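Local coordinates for protein ADP-ribosylating toxin CARDS (Mycoplasma pneumoniae, PDB 4TLV) that transfers ADP-ribose from NAD+ to multiple target proteins in vitro and causes vacuolation of mammalian cells, acting as the main virulence factor of its bacterium, at residues Asp318-Ile323 against Ser355-Val360; Gly330-Leu335 against Lys513-Glu518; Phe440-Gln445 against Tyr475-Ser480; Ser480-Val485 against Phe524-Ser529. All coordinates share one frame; numbering follows the deposited sequence.

Contact 1 (Asp318-Ile323 against Ser355-Val360)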
loop_
_atom_site.group_PDB
_atom_site.type_symbol
_atom_site.label_atom_id
_atom_site.label_comp_id
_atom_site.label_asym_id
_atom_site.label_seq_id
_atom_site.Cartn_x
_atom_site.Cartn_y
_atom_site.Cartn_z
ATOM N N ASP A 318 2.429 -1.125 10.172
ATOM C CA ASP A 318 1.718 -2.063 9.286
ATOM C C ASP A 318 2.457 -2.365 7.972
ATOM O O ASP A 318 3.533 -1.838 7.717
ATOM C CB ASP A 318 0.264 -1.602 9.026
ATOM C CG ASP A 318 0.169 -0.393 8.080
ATOM O OD1 ASP A 318 1.115 -0.105 7.315
ATOM O OD2 ASP A 318 -0.888 0.268 8.091
ATOM N N VAL A 319 1.872 -3.228 7.141
ATOM C CA VAL A 319 2.552 -3.710 5.942
ATOM C C VAL A 319 2.615 -2.675 4.825
ATOM O O VAL A 319 3.328 -2.880 3.843
ATOM C CB VAL A 319 1.875 -4.974 5.382
ATOM C CG1 VAL A 319 2.274 -6.204 6.217
ATOM C CG2 VAL A 319 0.354 -4.780 5.349
ATOM N N TYR A 320 1.899 -1.561 4.993
ATOM C CA TYR A 320 2.049 -0.414 4.085
ATOM C C TYR A 320 3.163 0.496 4.596
ATOM O O TYR A 320 3.405 1.561 4.043
ATOM C CB TYR A 320 0.733 0.377 3.988
ATOM C CG TYR A 320 -0.377 -0.418 3.352
ATOM C CD1 TYR A 320 -0.402 -0.637 1.985
ATOM C CD2 TYR A 320 -1.384 -0.964 4.116
ATOM C CE1 TYR A 320 -1.413 -1.398 1.396
ATOM C CE2 TYR A 320 -2.389 -1.717 3.537
ATOM C CZ TYR A 320 -2.392 -1.930 2.175
ATOM O OH TYR A 320 -3.404 -2.668 1.600
ATOM N N GLN A 321 3.837 0.046 5.652
ATOM C CA GLN A 321 4.912 0.805 6.304
ATOM C C GLN A 321 4.446 1.971 7.184
ATOM O O GLN A 321 5.259 2.815 7.563
ATOM C CB GLN A 321 5.961 1.302 5.285
ATOM C CG GLN A 321 6.696 0.195 4.548
ATOM C CD GLN A 321 7.815 0.723 3.645
ATOM O OE1 GLN A 321 7.619 0.615 2.343
ATOM N NE2 GLN A 321 8.837 1.240 4.124
ATOM N N ARG A 322 3.157 2.014 7.526
ATOM C CA ARG A 322 2.627 3.135 8.283
ATOM C C ARG A 322 2.729 2.862 9.767
ATOM O O ARG A 322 2.579 1.726 10.213
ATOM C CB ARG A 322 1.165 3.392 7.921
ATOM C CG ARG A 322 0.921 3.576 6.411
ATOM C CD ARG A 322 -0.588 3.745 6.136
ATOM N NE ARG A 322 -1.337 2.531 6.438
ATOM C CZ ARG A 322 -2.595 2.325 6.053
ATOM N NH1 ARG A 322 -3.229 3.257 5.351
ATOM N NH2 ARG A 322 -3.240 1.203 6.397
ATOM N N ILE A 323 2.993 3.903 10.537
ATOM C CA ILE A 323 2.899 3.779 11.988
ATOM C C ILE A 323 1.571 4.404 12.403
ATOM O O ILE A 323 1.402 5.623 12.309
ATOM C CB ILE A 323 4.075 4.516 12.682
ATOM C CG1 ILE A 323 5.407 3.936 12.208
ATOM C CG2 ILE A 323 3.941 4.427 14.200
ATOM C CD1 ILE A 323 6.621 4.837 12.512
ATOM N N SER A 355 -4.770 7.897 7.718
ATOM C CA SER A 355 -3.986 6.775 7.173
ATOM C C SER A 355 -4.351 6.514 5.722
ATOM O O SER A 355 -5.519 6.346 5.403
ATOM C CB SER A 355 -4.244 5.492 7.989
ATOM O OG SER A 355 -4.054 5.707 9.377
ATOM N N ALA A 356 -3.353 6.455 4.843
ATOM C CA ALA A 356 -3.596 6.297 3.411
ATOM C C ALA A 356 -2.562 5.340 2.867
ATOM O O ALA A 356 -1.374 5.499 3.143
ATOM C CB ALA A 356 -3.448 7.636 2.701
ATOM N N VAL A 357 -2.998 4.374 2.069
ATOM C CA VAL A 357 -2.085 3.323 1.630
ATOM C C VAL A 357 -1.076 3.811 0.605
ATOM O O VAL A 357 -0.053 3.165 0.395
ATOM C CB VAL A 357 -2.828 2.093 1.085
ATOM C CG1 VAL A 357 -3.670 1.457 2.185
ATOM C CG2 VAL A 357 -3.689 2.471 -0.121
ATOM N N ASN A 358 -1.372 4.938 -0.042
ATOM C CA ASN A 358 -0.511 5.452 -1.091
ATOM C C ASN A 358 0.296 6.678 -0.687
ATOM O O ASN A 358 0.948 7.273 -1.523
ATOM C CB ASN A 358 -1.318 5.765 -2.366
ATOM C CG ASN A 358 -2.458 6.754 -2.111
ATOM O OD1 ASN A 358 -3.064 6.759 -1.036
ATOM N ND2 ASN A 358 -2.752 7.597 -3.106
ATOM N N ALA A 359 0.255 7.064 0.581
ATOM C CA ALA A 359 0.958 8.284 1.002
ATOM C C ALA A 359 2.412 7.983 1.365
ATOM O O ALA A 359 2.688 7.387 2.416
ATOM C CB ALA A 359 0.227 8.926 2.188
ATOM N N VAL A 360 3.341 8.394 0.502
ATOM C CA VAL A 360 4.759 8.123 0.731
ATOM C C VAL A 360 5.229 8.765 2.037
ATOM O O VAL A 360 6.065 8.208 2.741
ATOM C CB VAL A 360 5.629 8.585 -0.461
ATOM C CG1 VAL A 360 7.125 8.390 -0.163
ATOM C CG2 VAL A 360 5.250 7.810 -1.730
HETATM O O HOH W 1 -6.072 3.538 5.307
#

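Contact 2 (Gly330-Leu335 against Lys513-Glu518)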
loop_
_atom_site.group_PDB
_atom_site.type_symbol
_atom_site.label_atom_id
_atom_site.label_comp_id
_atom_site.label_asym_id
_atom_site.label_seq_id
_atom_site.Cartn_x
_atom_site.Cartn_y
_atom_site.Cartn_z
ATOM N N GLY A 330 -13.893 9.185 16.241
ATOM C CA GLY A 330 -15.338 9.082 16.326
ATOM C C GLY A 330 -15.991 8.950 14.961
ATOM O O GLY A 330 -17.088 8.399 14.838
ATOM N N ALA A 331 -15.311 9.443 13.933
ATOM C CA ALA A 331 -15.827 9.354 12.576
ATOM C C ALA A 331 -15.197 8.188 11.798
ATOM O O ALA A 331 -15.196 8.181 10.569
ATOM C CB ALA A 331 -15.629 10.680 11.834
ATOM N N GLN A 332 -14.658 7.219 12.537
ATOM C CA GLN A 332 -14.194 5.952 11.983
ATOM C C GLN A 332 -12.961 6.048 11.075
ATOM O O GLN A 332 -12.744 5.186 10.238
ATOM C CB GLN A 332 -15.331 5.223 11.263
ATOM C CG GLN A 332 -16.576 5.034 12.116
ATOM C CD GLN A 332 -17.772 4.611 11.286
ATOM O OE1 GLN A 332 -18.234 5.352 10.417
ATOM N NE2 GLN A 332 -18.256 3.398 11.526
ATOM N N ILE A 333 -12.138 7.072 11.247
ATOM C CA ILE A 333 -10.894 7.077 10.492
ATOM C C ILE A 333 -9.686 6.742 11.365
ATOM O O ILE A 333 -9.694 6.916 12.585
ATOM C CB ILE A 333 -10.658 8.360 9.682
ATOM C CG1 ILE A 333 -10.583 9.559 10.606
ATOM C CG2 ILE A 333 -11.724 8.538 8.561
ATOM C CD1 ILE A 333 -10.801 10.857 9.883
ATOM N N SER A 334 -8.672 6.216 10.700
ATOM C CA SER A 334 -7.418 5.807 11.310
ATOM C C SER A 334 -6.415 6.925 11.051
ATOM O O SER A 334 -6.493 7.592 10.020
ATOM C CB SER A 334 -6.943 4.516 10.634
ATOM O OG SER A 334 -5.633 4.170 11.042
ATOM N N LEU A 335 -5.505 7.149 11.997
ATOM C CA LEU A 335 -4.469 8.171 11.864
ATOM C C LEU A 335 -3.060 7.576 11.914
ATOM O O LEU A 335 -2.804 6.656 12.690
ATOM C CB LEU A 335 -4.618 9.208 12.978
ATOM C CG LEU A 335 -5.946 9.981 12.975
ATOM C CD1 LEU A 335 -6.184 10.637 14.354
ATOM C CD2 LEU A 335 -5.982 11.011 11.836
ATOM N N LYS A 513 -22.918 12.292 5.868
ATOM C CA LYS A 513 -22.336 11.451 6.917
ATOM C C LYS A 513 -22.933 10.065 6.810
ATOM O O LYS A 513 -24.096 9.907 6.445
ATOM C CB LYS A 513 -22.574 12.044 8.308
ATOM C CG LYS A 513 -21.843 13.347 8.522
ATOM C CD LYS A 513 -21.898 13.778 9.976
ATOM C CE LYS A 513 -21.130 15.076 10.181
ATOM N NZ LYS A 513 -21.095 15.467 11.611
ATOM N N HIS A 514 -22.138 9.042 7.108
ATOM C CA HIS A 514 -22.558 7.689 6.820
ATOM C C HIS A 514 -21.623 6.723 7.549
ATOM O O HIS A 514 -20.515 7.102 7.892
ATOM C CB HIS A 514 -22.498 7.475 5.306
ATOM C CG HIS A 514 -23.125 6.197 4.840
ATOM N ND1 HIS A 514 -24.489 6.008 4.802
ATOM C CD2 HIS A 514 -22.573 5.056 4.362
ATOM C CE1 HIS A 514 -24.751 4.796 4.346
ATOM N NE2 HIS A 514 -23.605 4.200 4.064
ATOM N N ASP A 515 -22.087 5.502 7.802
ATOM C CA ASP A 515 -21.276 4.463 8.446
ATOM C C ASP A 515 -20.140 3.975 7.503
ATOM O O ASP A 515 -20.390 3.397 6.448
ATOM C CB ASP A 515 -22.180 3.300 8.855
ATOM C CG ASP A 515 -21.442 2.201 9.610
ATOM O OD1 ASP A 515 -20.189 2.232 9.700
ATOM O OD2 ASP A 515 -22.134 1.286 10.106
ATOM N N MET A 516 -18.900 4.227 7.894
ATOM C CA MET A 516 -17.733 3.769 7.126
ATOM C C MET A 516 -17.791 2.268 6.817
ATOM O O MET A 516 -17.338 1.835 5.767
ATOM C CB MET A 516 -16.438 4.122 7.865
ATOM C CG MET A 516 -15.155 3.703 7.125
ATOM S SD MET A 516 -14.826 4.696 5.658
ATOM C CE MET A 516 -14.247 6.201 6.421
ATOM N N ASN A 517 -18.386 1.482 7.711
ATOM C CA ASN A 517 -18.466 0.031 7.541
ATOM C C ASN A 517 -19.612 -0.437 6.643
ATOM O O ASN A 517 -19.674 -1.611 6.292
ATOM C CB ASN A 517 -18.653 -0.671 8.891
ATOM C CG ASN A 517 -17.618 -0.262 9.925
ATOM O OD1 ASN A 517 -17.954 0.072 11.074
ATOM N ND2 ASN A 517 -16.364 -0.304 9.538
ATOM N N GLU A 518 -20.547 0.449 6.326
ATOM C CA GLU A 518 -21.720 0.030 5.558
ATOM C C GLU A 518 -21.300 -0.394 4.138
ATOM O O GLU A 518 -20.523 0.295 3.481
ATOM C CB GLU A 518 -22.794 1.130 5.551
ATOM C CG GLU A 518 -24.137 0.660 5.011
ATOM C CD GLU A 518 -24.157 0.620 3.497
ATOM O OE1 GLU A 518 -23.500 1.484 2.868
ATOM O OE2 GLU A 518 -24.824 -0.277 2.939
#

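Contact 3 (Phe440-Gln445 against Tyr475-Ser480)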
loop_
_atom_site.group_PDB
_atom_site.type_symbol
_atom_site.label_atom_id
_atom_site.label_comp_id
_atom_site.label_asym_id
_atom_site.label_seq_id
_atom_site.Cartn_x
_atom_site.Cartn_y
_atom_site.Cartn_z
ATOM N N PHE A 440 -7.922 0.633 4.733
ATOM C CA PHE A 440 -7.426 0.571 3.363
ATOM C C PHE A 440 -7.908 1.767 2.546
ATOM O O PHE A 440 -8.554 1.614 1.510
ATOM C CB PHE A 440 -7.884 -0.744 2.747
ATOM C CG PHE A 440 -7.482 -1.943 3.557
ATOM C CD1 PHE A 440 -8.293 -2.413 4.581
ATOM C CD2 PHE A 440 -6.284 -2.583 3.315
ATOM C CE1 PHE A 440 -7.927 -3.511 5.337
ATOM C CE2 PHE A 440 -5.906 -3.688 4.078
ATOM C CZ PHE A 440 -6.719 -4.141 5.091
ATOM N N PHE A 441 -7.591 2.963 3.029
ATOM C CA PHE A 441 -7.996 4.200 2.362
ATOM C C PHE A 441 -6.941 4.652 1.361
ATOM O O PHE A 441 -5.750 4.680 1.684
ATOM C CB PHE A 441 -8.179 5.332 3.382
ATOM C CG PHE A 441 -9.072 4.982 4.544
ATOM C CD1 PHE A 441 -10.133 4.093 4.394
ATOM C CD2 PHE A 441 -8.867 5.583 5.780
ATOM C CE1 PHE A 441 -10.963 3.785 5.478
ATOM C CE2 PHE A 441 -9.697 5.294 6.863
ATOM C CZ PHE A 441 -10.743 4.394 6.706
ATOM N N VAL A 442 -7.378 5.007 0.151
ATOM C CA VAL A 442 -6.487 5.608 -0.852
ATOM C C VAL A 442 -6.769 7.099 -0.936
ATOM O O VAL A 442 -7.934 7.507 -1.001
ATOM C CB VAL A 442 -6.708 5.025 -2.279
ATOM C CG1 VAL A 442 -5.716 5.658 -3.271
ATOM C CG2 VAL A 442 -6.566 3.514 -2.269
ATOM N N ASP A 443 -5.719 7.912 -0.884
ATOM C CA ASP A 443 -5.865 9.356 -1.106
ATOM C C ASP A 443 -6.042 9.579 -2.603
ATOM O O ASP A 443 -5.120 9.327 -3.382
ATOM C CB ASP A 443 -4.631 10.099 -0.583
ATOM C CG ASP A 443 -4.774 11.634 -0.651
ATOM O OD1 ASP A 443 -5.675 12.142 -1.344
ATOM O OD2 ASP A 443 -3.963 12.332 -0.004
ATOM N N VAL A 444 -7.243 9.977 -3.017
ATOM C CA VAL A 444 -7.520 10.133 -4.446
ATOM C C VAL A 444 -7.537 11.606 -4.866
ATOM O O VAL A 444 -7.448 11.918 -6.054
ATOM C CB VAL A 444 -8.818 9.404 -4.882
ATOM C CG1 VAL A 444 -8.636 7.877 -4.794
ATOM C CG2 VAL A 444 -10.023 9.862 -4.035
ATOM N N GLN A 445 -7.635 12.511 -3.891
ATOM C CA GLN A 445 -7.434 13.920 -4.186
ATOM C C GLN A 445 -8.264 14.390 -5.409
ATOM O O GLN A 445 -7.743 15.073 -6.295
ATOM C CB GLN A 445 -5.945 14.148 -4.426
ATOM C CG GLN A 445 -5.465 15.574 -4.265
ATOM C CD GLN A 445 -3.943 15.702 -4.312
ATOM O OE1 GLN A 445 -3.246 14.847 -4.868
ATOM N NE2 GLN A 445 -3.425 16.784 -3.732
ATOM N N TYR A 475 -10.669 7.088 -1.128
ATOM C CA TYR A 475 -11.468 5.981 -1.611
ATOM C C TYR A 475 -11.211 4.796 -0.695
ATOM O O TYR A 475 -10.057 4.424 -0.482
ATOM C CB TYR A 475 -11.033 5.668 -3.035
ATOM C CG TYR A 475 -11.812 4.591 -3.765
ATOM C CD1 TYR A 475 -13.082 4.836 -4.271
ATOM C CD2 TYR A 475 -11.243 3.358 -4.022
ATOM C CE1 TYR A 475 -13.780 3.856 -4.987
ATOM C CE2 TYR A 475 -11.923 2.381 -4.738
ATOM C CZ TYR A 475 -13.193 2.634 -5.221
ATOM O OH TYR A 475 -13.845 1.647 -5.944
ATOM N N ASP A 476 -12.270 4.235 -0.120
ATOM C CA ASP A 476 -12.124 3.084 0.774
ATOM C C ASP A 476 -12.135 1.806 -0.039
ATOM O O ASP A 476 -13.170 1.418 -0.568
ATOM C CB ASP A 476 -13.251 3.022 1.800
ATOM C CG ASP A 476 -13.205 1.744 2.613
ATOM O OD1 ASP A 476 -12.089 1.195 2.806
ATOM O OD2 ASP A 476 -14.277 1.266 3.019
ATOM N N LEU A 477 -10.985 1.145 -0.139
ATOM C CA LEU A 477 -10.892 -0.069 -0.955
ATOM C C LEU A 477 -11.745 -1.221 -0.431
ATOM O O LEU A 477 -12.059 -2.141 -1.181
ATOM C CB LEU A 477 -9.432 -0.517 -1.062
ATOM C CG LEU A 477 -8.538 0.406 -1.892
ATOM C CD1 LEU A 477 -7.061 0.051 -1.647
ATOM C CD2 LEU A 477 -8.893 0.345 -3.401
ATOM N N LYS A 478 -12.085 -1.214 0.859
ATOM C CA LYS A 478 -12.916 -2.302 1.383
ATOM C C LYS A 478 -14.332 -2.269 0.814
ATOM O O LYS A 478 -14.918 -3.307 0.545
ATOM C CB LYS A 478 -13.007 -2.270 2.916
ATOM C CG LYS A 478 -11.756 -2.714 3.647
ATOM C CD LYS A 478 -11.946 -2.615 5.179
ATOM C CE LYS A 478 -12.625 -3.846 5.742
ATOM N NZ LYS A 478 -12.689 -3.807 7.243
ATOM N N THR A 479 -14.875 -1.071 0.652
ATOM C CA THR A 479 -16.297 -0.903 0.358
ATOM C C THR A 479 -16.588 -0.119 -0.922
ATOM O O THR A 479 -17.742 -0.008 -1.304
ATOM C CB THR A 479 -17.024 -0.170 1.500
ATOM O OG1 THR A 479 -16.481 1.148 1.641
ATOM C CG2 THR A 479 -16.889 -0.934 2.838
ATOM N N SER A 480 -15.550 0.419 -1.559
ATOM C CA SER A 480 -15.678 1.260 -2.760
ATOM C C SER A 480 -16.397 2.592 -2.532
ATOM O O SER A 480 -16.932 3.172 -3.476
ATOM C CB SER A 480 -16.368 0.496 -3.911
ATOM O OG SER A 480 -15.648 -0.674 -4.277
HETATM O O HOH W 2 -10.686 0.427 5.058
#

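Contact 4 (Ser480-Val485 against Phe524-Ser529)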
loop_
_atom_site.group_PDB
_atom_site.type_symbol
_atom_site.label_atom_id
_atom_site.label_comp_id
_atom_site.label_asym_id
_atom_site.label_seq_id
_atom_site.Cartn_x
_atom_site.Cartn_y
_atom_site.Cartn_z
ATOM N N SER A 480 -15.550 0.419 -1.559
ATOM C CA SER A 480 -15.678 1.260 -2.760
ATOM C C SER A 480 -16.397 2.592 -2.532
ATOM O O SER A 480 -16.932 3.172 -3.476
ATOM C CB SER A 480 -16.368 0.496 -3.911
ATOM O OG SER A 480 -15.648 -0.674 -4.277
ATOM N N LYS A 481 -16.417 3.083 -1.296
ATOM C CA LYS A 481 -17.010 4.393 -1.029
ATOM C C LYS A 481 -15.973 5.511 -1.202
ATOM O O LYS A 481 -14.754 5.279 -1.112
ATOM C CB LYS A 481 -17.657 4.433 0.369
ATOM C CG LYS A 481 -18.778 3.409 0.569
ATOM C CD LYS A 481 -19.637 3.742 1.787
ATOM C CE LYS A 481 -18.843 3.570 3.073
ATOM N NZ LYS A 481 -18.515 2.130 3.259
ATOM N N ILE A 482 -16.451 6.711 -1.507
ATOM C CA ILE A 482 -15.589 7.877 -1.616
ATOM C C ILE A 482 -15.956 8.830 -0.490
ATOM O O ILE A 482 -17.139 9.105 -0.279
ATOM C CB ILE A 482 -15.762 8.576 -2.976
ATOM C CG1 ILE A 482 -15.106 7.718 -4.066
ATOM C CG2 ILE A 482 -15.128 9.968 -2.978
ATOM C CD1 ILE A 482 -15.445 8.148 -5.490
ATOM N N PHE A 483 -14.955 9.335 0.229
ATOM C CA PHE A 483 -15.243 10.214 1.364
ATOM C C PHE A 483 -14.327 11.431 1.466
ATOM O O PHE A 483 -13.198 11.436 0.964
ATOM C CB PHE A 483 -15.338 9.424 2.690
ATOM C CG PHE A 483 -14.047 8.741 3.123
ATOM C CD1 PHE A 483 -13.771 7.433 2.750
ATOM C CD2 PHE A 483 -13.137 9.399 3.945
ATOM C CE1 PHE A 483 -12.586 6.794 3.180
ATOM C CE2 PHE A 483 -11.973 8.772 4.381
ATOM C CZ PHE A 483 -11.702 7.462 3.999
ATOM N N PHE A 484 -14.849 12.466 2.115
ATOM C CA PHE A 484 -14.207 13.763 2.261
ATOM C C PHE A 484 -14.041 13.952 3.768
ATOM O O PHE A 484 -15.020 13.916 4.508
ATOM C CB PHE A 484 -15.166 14.826 1.693
ATOM C CG PHE A 484 -14.636 16.232 1.680
ATOM C CD1 PHE A 484 -14.317 16.895 2.857
ATOM C CD2 PHE A 484 -14.556 16.937 0.475
ATOM C CE1 PHE A 484 -13.860 18.220 2.834
ATOM C CE2 PHE A 484 -14.110 18.258 0.442
ATOM C CZ PHE A 484 -13.755 18.900 1.626
ATOM N N VAL A 485 -12.809 14.133 4.228
ATOM C CA VAL A 485 -12.566 14.306 5.655
ATOM C C VAL A 485 -12.492 15.792 5.968
ATOM O O VAL A 485 -11.529 16.460 5.619
ATOM C CB VAL A 485 -11.262 13.617 6.121
ATOM C CG1 VAL A 485 -11.022 13.857 7.615
ATOM C CG2 VAL A 485 -11.309 12.110 5.816
ATOM N N PHE A 524 -23.655 4.446 -2.726
ATOM C CA PHE A 524 -22.463 5.037 -2.117
ATOM C C PHE A 524 -21.192 4.406 -2.697
ATOM O O PHE A 524 -20.083 4.749 -2.265
ATOM C CB PHE A 524 -22.447 4.815 -0.598
ATOM C CG PHE A 524 -23.389 5.713 0.178
ATOM C CD1 PHE A 524 -23.004 6.990 0.545
ATOM C CD2 PHE A 524 -24.633 5.252 0.580
ATOM C CE1 PHE A 524 -23.855 7.811 1.271
ATOM C CE2 PHE A 524 -25.496 6.064 1.308
ATOM C CZ PHE A 524 -25.106 7.342 1.655
ATOM N N LYS A 525 -21.357 3.475 -3.639
ATOM C CA LYS A 525 -20.213 2.777 -4.254
ATOM C C LYS A 525 -19.832 3.305 -5.638
ATOM O O LYS A 525 -20.694 3.462 -6.509
ATOM C CB LYS A 525 -20.485 1.268 -4.313
ATOM C CG LYS A 525 -20.759 0.663 -2.939
ATOM C CD LYS A 525 -20.703 -0.842 -2.979
ATOM C CE LYS A 525 -20.794 -1.405 -1.558
ATOM N NZ LYS A 525 -20.853 -2.881 -1.613
ATOM N N TRP A 526 -18.532 3.540 -5.841
ATOM C CA TRP A 526 -18.023 4.129 -7.077
ATOM C C TRP A 526 -16.811 3.358 -7.595
ATOM O O TRP A 526 -16.114 2.691 -6.831
ATOM C CB TRP A 526 -17.631 5.589 -6.843
ATOM C CG TRP A 526 -18.742 6.397 -6.298
ATOM C CD1 TRP A 526 -19.104 6.517 -4.984
ATOM C CD2 TRP A 526 -19.670 7.183 -7.047
ATOM N NE1 TRP A 526 -20.205 7.333 -4.871
ATOM C CE2 TRP A 526 -20.569 7.763 -6.123
ATOM C CE3 TRP A 526 -19.828 7.461 -8.409
ATOM C CZ2 TRP A 526 -21.611 8.609 -6.519
ATOM C CZ3 TRP A 526 -20.869 8.311 -8.805
ATOM C CH2 TRP A 526 -21.744 8.866 -7.862
ATOM N N TYR A 527 -16.563 3.455 -8.897
ATOM C CA TYR A 527 -15.354 2.866 -9.474
ATOM C C TYR A 527 -14.788 3.764 -10.562
ATOM O O TYR A 527 -15.489 4.629 -11.102
ATOM C CB TYR A 527 -15.624 1.455 -10.009
ATOM C CG TYR A 527 -16.589 1.422 -11.170
ATOM C CD1 TYR A 527 -17.965 1.462 -10.961
ATOM C CD2 TYR A 527 -16.125 1.355 -12.481
ATOM C CE1 TYR A 527 -18.858 1.430 -12.042
ATOM C CE2 TYR A 527 -17.002 1.323 -13.562
ATOM C CZ TYR A 527 -18.364 1.363 -13.333
ATOM O OH TYR A 527 -19.230 1.333 -14.408
ATOM N N PHE A 528 -13.506 3.571 -10.866
ATOM C CA PHE A 528 -12.801 4.412 -11.827
ATOM C C PHE A 528 -12.676 3.693 -13.167
ATOM O O PHE A 528 -12.559 2.460 -13.205
ATOM C CB PHE A 528 -11.404 4.763 -11.291
ATOM C CG PHE A 528 -11.436 5.506 -9.976
ATOM C CD1 PHE A 528 -11.602 4.819 -8.780
ATOM C CD2 PHE A 528 -11.307 6.890 -9.947
ATOM C CE1 PHE A 528 -11.646 5.498 -7.566
ATOM C CE2 PHE A 528 -11.350 7.586 -8.738
ATOM C CZ PHE A 528 -11.522 6.890 -7.547
ATOM N N SER A 529 -12.710 4.469 -14.252
ATOM C CA SER A 529 -12.642 3.934 -15.621
ATOM C C SER A 529 -11.641 4.700 -16.451
ATOM O O SER A 529 -11.645 5.929 -16.454
ATOM C CB SER A 529 -13.999 4.052 -16.337
ATOM O OG SER A 529 -15.022 3.403 -15.615
HETATM O O HOH W 3 -19.352 6.914 -1.106
#

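Contact 1 (Asp318-Ile323 against Ser355-Val360)
Ser355 to Val357 meet Tyr320 and Arg322 inside D2, the first of the toxin's two beta-trefoil domains, where two loops, each with a type I turn (Asp318-Gln321 and Ala356-Ala359), come together in the buried interior of the chain. Ser355 sets its CB over one face of the Arg322 guanidinium, 3.6 Å from NH1. Its OG turns to Ser336 and Ser334, while its carbonyl O accepts a hydrogen bond from a water that in turn accepts from Arg322 NH1; this water is one polar link between the loops, and Lys363 NZ, bonded to Tyr320 O and Val357 O, is another. Ala356 brings its backbone N to the guanidinium edge, 3.2 Å from NH1, but both are donors and no bond forms; Gln362 OE1 accepts from that N instead. Val357 follows with CG1 on the Tyr320 ring, a CH-pi contact 3.5 Å from the centroid and 8° off the normal. The side chains of Tyr320 and Val357 run side by side, and CG1 also lies 3.7 Å from Arg322 NH1. The arginine chain bends at chi3 (-66°), placing NE beside Asp318 OD2. Asp318 holds the guanidinium at its edge: NE and NH2 both donate to OD2, a salt bridge that should steady the buried charge. NH2 reaches on to Thr439 O. Asp318 OD1 takes the backbone N of Arg322 at 3.0 Å from above the carboxylate plane.

Contact 2 (Gly330-Leu335 against Lys513-Glu518)
The seam between D2 and D3 is bridged here by the carboxamide of Gln332, which reaches from a D2 loop to the type I turn Asp515-Glu518 of D3. With CG anti to the carbonyl carbon (chi1 -53°) and the chain extended beyond it, the amide uses both ends. OE1 accepts from Met516 N at 2.8 Å, the donor standing above the carbonyl plane, and NE2 gives a nearly straight bond of 2.9 Å to Asp515 OD1, with the acceptor close to the amide plane. The two side chains, Gln332 and Asp515, cross at about a right angle. Asp515 OD1 also accepts from Asn517 N, 2.8 Å away, closing an Asx turn; the two donors come to this oxygen from opposite faces of the carboxylate, so the group that receives Gln332 is already held by its own turn. Both domains are beta-trefoils, and the meeting is one of connecting loops, partly open to solvent. Beside these bonds, the Met516 and Gln332 side chains run antiparallel alongside each other, Met516 CB 3.4 Å from Gln332 OE1. The Met516 chain, bent at chi2 and chi3, then brings CE to 4.1 Å from Ile333 CG2; Phe483 packs on Met516 and Val491 on Ile333.

Contact 3 (Phe440-Gln445 against Tyr475-Ser480)
Leu477 leans on Phe440 and Val442 where the first strand of the D3 beta-trefoil, 441-443, pairs antiparallel with strand 473-476. Its CB lies 3.5 Å from Phe440 O and 4.1 Å from Phe440 CB. CG, anti to the carbonyl carbon (chi1 -69°), stays near the same oxygen and approaches Val442 CG2, and of the two tips CD1 presses closer on that methyl, at 3.6 Å, than CD2. The backbone of Leu477 donates to Phe440 O, which carries the pairing two residues past the hydrogen-bonded pair Val442-Tyr475 (Val442 N to Tyr475 O and Tyr475 N to Val442 O, each 2.8 Å). Between these lies the non-hydrogen-bonded pair Phe441-Asp476: Asp476 OD1 sits at the edge of the Phe441 ring, in its plane, 3.8 Å from CD1. That carboxylate is well satisfied although buried. OD1 accepts from Lys478 N in an Asx turn and from a water bound to Phe440 N, and OD2 takes the hydroxyl of Thr479. These donors probably stabilise its negative charge, and Lys478 N and Thr479 OG1 also fix the turn leaving the strand.

Contact 4 (Ser480-Val485 against Phe524-Ser529)
Ile482 puts CD1 against the Trp526 side chain, 3.6 Å from CB and 3.8 Å from CG, the two side chains crossing at about a right angle. CG1 is anti to the carbonyl carbon (chi1 -73°) and CD1 continues outward (chi2 168°), which carries the methyl to the root of the indole. The indole NE1 bonds to Leu494 O. The backbones meet beside this pair: Ser480 O accepts from Trp526 N at 2.9 Å and also receives the CA-H of Lys525. In the D3 beta-trefoil, strand 526-529 is thereby brought up to the start of strand 481-485, though the two lie far apart in sheet order. Lys481 lays its aliphatic part beside Phe524, CD 3.8 Å from the phenylalanine CB, before its bent end takes NZ away to Glu518 O, Met516 O and Thr479 OG1. A water accepts from Ile482 N at 2.9 Å and lies 2.6 Å from Phe524 O, to which it probably donates.

Overall arrangement
Contacts 1, 3 and 4 are buried, whereas contact 2 lies partly at the surface and is the one whose two segments lie in different domains. Contact 1 belongs to D2, and contacts 3 and 4 to D3. Their chemistry follows: a buried arginine-aspartate pair and a water in contact 1, hydrogen bonds of a side-chain carboxamide in contact 2, regular strand pairing in contact 3, and a single direct backbone bond with apolar packing in contact 4. Contacts 3 and 4 share Ser480 and neighbouring strands, and Tyr475 OH meets Trp526 O. Contact 1 reaches D3 as well, through Val357 N to Phe441 O and Asn358 OD1 to Asp443 N. Contact 4 is tied to contact 2 through Lys481.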